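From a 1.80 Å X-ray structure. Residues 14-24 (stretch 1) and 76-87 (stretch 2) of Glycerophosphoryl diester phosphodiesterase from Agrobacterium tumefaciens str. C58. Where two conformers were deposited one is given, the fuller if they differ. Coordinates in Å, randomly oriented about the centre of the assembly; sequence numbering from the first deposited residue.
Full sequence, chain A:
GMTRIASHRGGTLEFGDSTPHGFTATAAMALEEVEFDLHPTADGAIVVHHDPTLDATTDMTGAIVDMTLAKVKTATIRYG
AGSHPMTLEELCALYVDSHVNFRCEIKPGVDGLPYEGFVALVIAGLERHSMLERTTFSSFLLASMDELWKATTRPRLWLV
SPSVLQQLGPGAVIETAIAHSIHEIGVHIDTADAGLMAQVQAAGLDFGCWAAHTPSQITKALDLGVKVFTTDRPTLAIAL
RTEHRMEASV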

# COMPACT_ATOMS: atom_id res chain seq x y z
N GLU A 14 -5.53 9.00 -11.38
CA GLU A 14 -6.88 9.54 -11.58
C GLU A 14 -7.10 10.84 -10.78
O GLU A 14 -7.73 11.80 -11.26
CB GLU A 14 -7.95 8.51 -11.17
CG GLU A 14 -7.95 7.26 -12.04
CD GLU A 14 -8.99 6.21 -11.68
OE1 GLU A 14 -10.02 6.54 -11.07
OE2 GLU A 14 -8.77 5.04 -12.06
N PHE A 15 -6.57 10.88 -9.55
CA PHE A 15 -6.90 11.95 -8.60
C PHE A 15 -5.74 12.66 -7.93
O PHE A 15 -5.97 13.49 -7.01
CB PHE A 15 -7.75 11.36 -7.48
CG PHE A 15 -8.90 10.55 -7.97
CD1 PHE A 15 -9.96 11.15 -8.60
CD2 PHE A 15 -8.92 9.19 -7.78
CE1 PHE A 15 -11.02 10.40 -9.07
CE2 PHE A 15 -10.00 8.43 -8.23
CZ PHE A 15 -11.04 9.04 -8.88
N GLY A 16 -4.51 12.34 -8.33
CA GLY A 16 -3.35 12.88 -7.67
C GLY A 16 -2.90 11.93 -6.59
O GLY A 16 -3.63 11.02 -6.20
N ASP A 17 -1.71 12.19 -6.08
CA ASP A 17 -1.06 11.31 -5.13
C ASP A 17 -1.53 11.56 -3.70
O ASP A 17 -1.27 12.61 -3.11
CB ASP A 17 0.44 11.51 -5.27
CG ASP A 17 1.27 10.49 -4.49
OD1 ASP A 17 0.92 10.13 -3.34
OD2 ASP A 17 2.30 10.07 -5.05
N SER A 18 -2.24 10.58 -3.13
CA SER A 18 -2.65 10.63 -1.71
C SER A 18 -3.50 11.85 -1.37
O SER A 18 -3.32 12.51 -0.32
CB SER A 18 -1.41 10.56 -0.78
OG SER A 18 -0.60 9.45 -1.11
N THR A 19 -4.46 12.14 -2.24
CA THR A 19 -5.28 13.34 -2.07
C THR A 19 -6.60 13.01 -1.41
O THR A 19 -7.11 11.88 -1.60
CB THR A 19 -5.63 14.00 -3.44
OG1 THR A 19 -6.30 13.05 -4.27
CG2 THR A 19 -4.36 14.59 -4.16
N PRO A 20 -7.19 13.99 -0.71
CA PRO A 20 -8.55 13.79 -0.21
C PRO A 20 -9.55 13.35 -1.30
O PRO A 20 -10.38 12.46 -1.07
CB PRO A 20 -8.91 15.18 0.33
CG PRO A 20 -7.60 15.76 0.75
CD PRO A 20 -6.62 15.28 -0.28
N HIS A 21 -9.48 13.94 -2.49
CA HIS A 21 -10.37 13.52 -3.60
C HIS A 21 -10.18 12.03 -3.94
O HIS A 21 -11.16 11.28 -4.06
CB HIS A 21 -10.13 14.41 -4.82
CG HIS A 21 -11.04 14.13 -5.97
ND1 HIS A 21 -10.79 14.58 -7.25
CD2 HIS A 21 -12.19 13.41 -6.04
CE1 HIS A 21 -11.77 14.19 -8.05
NE2 HIS A 21 -12.62 13.47 -7.34
N GLY A 22 -8.93 11.58 -4.06
CA GLY A 22 -8.71 10.16 -4.39
C GLY A 22 -9.17 9.23 -3.29
O GLY A 22 -9.86 8.25 -3.54
N PHE A 23 -8.84 9.56 -2.05
CA PHE A 23 -9.26 8.67 -0.99
C PHE A 23 -10.80 8.63 -0.81
O PHE A 23 -11.36 7.59 -0.45
CB PHE A 23 -8.56 9.02 0.32
CG PHE A 23 -7.09 8.72 0.34
CD1 PHE A 23 -6.63 7.42 0.15
CD2 PHE A 23 -6.15 9.71 0.62
CE1 PHE A 23 -5.29 7.13 0.18
CE2 PHE A 23 -4.81 9.39 0.67
CZ PHE A 23 -4.38 8.09 0.46
N THR A 24 -11.45 9.75 -1.11
CA THR A 24 -12.90 9.88 -1.00
C THR A 24 -13.54 9.09 -2.12
O THR A 24 -14.45 8.28 -1.88
CB THR A 24 -13.33 11.39 -1.01
OG1 THR A 24 -12.74 12.05 0.12
CG2 THR A 24 -14.86 11.55 -0.88
N THR A 76 0.50 22.22 -0.48
CA THR A 76 -0.56 22.00 -1.45
C THR A 76 -0.11 20.82 -2.31
O THR A 76 1.02 20.81 -2.81
CB THR A 76 -0.75 23.24 -2.34
OG1 THR A 76 -1.05 24.38 -1.52
CG2 THR A 76 -1.88 23.04 -3.33
N ILE A 77 -0.99 19.85 -2.52
CA ILE A 77 -0.65 18.68 -3.29
C ILE A 77 -0.78 18.96 -4.78
O ILE A 77 -1.82 19.45 -5.24
CB ILE A 77 -1.56 17.48 -2.95
CG1 ILE A 77 -1.53 17.14 -1.43
CG2 ILE A 77 -1.10 16.23 -3.77
CD1 ILE A 77 -2.58 16.09 -1.02
N ARG A 78 0.26 18.61 -5.54
CA ARG A 78 0.22 18.76 -6.99
C ARG A 78 -0.95 18.01 -7.56
O ARG A 78 -1.20 16.86 -7.18
CB ARG A 78 1.49 18.22 -7.63
CG ARG A 78 2.66 19.05 -7.29
CD ARG A 78 3.88 18.66 -8.05
NE ARG A 78 5.05 19.21 -7.36
CZ ARG A 78 6.29 19.10 -7.80
NH1 ARG A 78 6.55 18.49 -8.94
NH2 ARG A 78 7.27 19.63 -7.09
N TYR A 79 -1.68 18.66 -8.47
CA TYR A 79 -2.85 18.07 -9.14
C TYR A 79 -4.01 17.82 -8.19
O TYR A 79 -4.95 17.14 -8.58
CB TYR A 79 -2.51 16.78 -9.94
CG TYR A 79 -1.23 16.82 -10.68
CD1 TYR A 79 -1.05 17.70 -11.73
CD2 TYR A 79 -0.17 16.00 -10.32
CE1 TYR A 79 0.17 17.77 -12.40
CE2 TYR A 79 1.04 16.06 -10.98
CZ TYR A 79 1.21 16.94 -12.02
OH TYR A 79 2.42 16.99 -12.66
N GLY A 80 -3.97 18.42 -7.00
CA GLY A 80 -4.93 18.19 -5.93
C GLY A 80 -5.89 19.35 -5.67
O GLY A 80 -6.56 19.38 -4.62
N ALA A 81 -5.96 20.28 -6.62
CA ALA A 81 -6.89 21.41 -6.61
C ALA A 81 -6.88 22.15 -5.27
O ALA A 81 -7.94 22.53 -4.75
CB ALA A 81 -8.33 20.94 -6.97
N GLY A 82 -5.68 22.38 -4.73
CA GLY A 82 -5.54 23.08 -3.49
C GLY A 82 -5.66 22.30 -2.20
O GLY A 82 -5.55 22.89 -1.12
N SER A 83 -5.83 20.98 -2.28
CA SER A 83 -5.91 20.14 -1.08
C SER A 83 -4.56 20.02 -0.37
O SER A 83 -3.51 20.27 -0.98
CB SER A 83 -6.45 18.75 -1.42
OG SER A 83 -5.61 18.11 -2.36
N HIS A 84 -4.60 19.67 0.91
CA HIS A 84 -3.41 19.51 1.75
C HIS A 84 -3.21 18.04 2.16
O HIS A 84 -4.16 17.24 2.11
CB HIS A 84 -3.50 20.42 3.01
CG HIS A 84 -3.83 21.84 2.69
ND1 HIS A 84 -2.94 22.69 2.07
CD2 HIS A 84 -4.95 22.57 2.90
CE1 HIS A 84 -3.51 23.87 1.88
NE2 HIS A 84 -4.72 23.83 2.40
N PRO A 85 -1.99 17.68 2.53
CA PRO A 85 -1.78 16.33 3.05
C PRO A 85 -2.71 15.97 4.21
O PRO A 85 -3.01 16.82 5.06
CB PRO A 85 -0.32 16.35 3.53
CG PRO A 85 0.34 17.37 2.67
CD PRO A 85 -0.72 18.43 2.41
N MSE A 86 -3.16 14.72 4.22
CA MSE A 86 -4.07 14.21 5.26
C MSE A 86 -3.35 13.59 6.44
O MSE A 86 -2.20 13.11 6.33
CB MSE A 86 -4.99 13.12 4.70
CG MSE A 86 -5.82 13.49 3.48
SE MSE A 86 -7.15 12.11 3.11
CE MSE A 86 -8.48 12.49 4.40
N THR A 87 -4.05 13.58 7.58
CA THR A 87 -3.64 12.81 8.73
C THR A 87 -4.30 11.43 8.65
O THR A 87 -5.28 11.23 7.92
CB THR A 87 -4.05 13.48 10.08
OG1 THR A 87 -5.48 13.57 10.14
CG2 THR A 87 -3.39 14.84 10.23
O HOH W 1 -0.11 14.27 -7.02
O HOH W 2 -2.30 13.04 2.01
O HOH W 3 -8.04 16.44 -3.48

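Stretch 1 leaves one helix at G16, whose positive phi (93°) suits glycine, and enters another at P20. T19 occupies the N-cap: its OG1 accepts from G22 N (3.0 Å) and donates to F15 O (2.8 Å), tying the two helices together. Stretch 2 folds back through a type II turn from I77 to G80 and a type I' turn from G80 to S83, and I77 N donates to S83 O (3.0 Å) where the chain returns.

No direct hydrogen bond joins the stretches; packing and water do. Water 1 accepts from D17 N and donates to R78 O, both at 2.8 Å, while water 2 donates to S18 O (2.6 Å) and accepts from M86 N (2.9 Å). Water 3 accepts from H21 N (3.1 Å) and donates to S83 OG (3.2 Å).

With its hydroxyl engaged in the cap, T19 offers its methyl, CG2, to I77 CG2 at 3.7 Å. I77 points toward stretch 1, and its CD1 also reaches P20 CD (4.2 Å). The proline, well suited to the first helical turn, where no amide donor is needed, further sets CG 4.0 Å from CG of M86, a selenomethionine. Beyond it, M86 SE approaches F23 CD2 (3.6 Å), meeting the buried ring obliquely. Together the stretches bury 397 Å², with P20 and M86 contributing most.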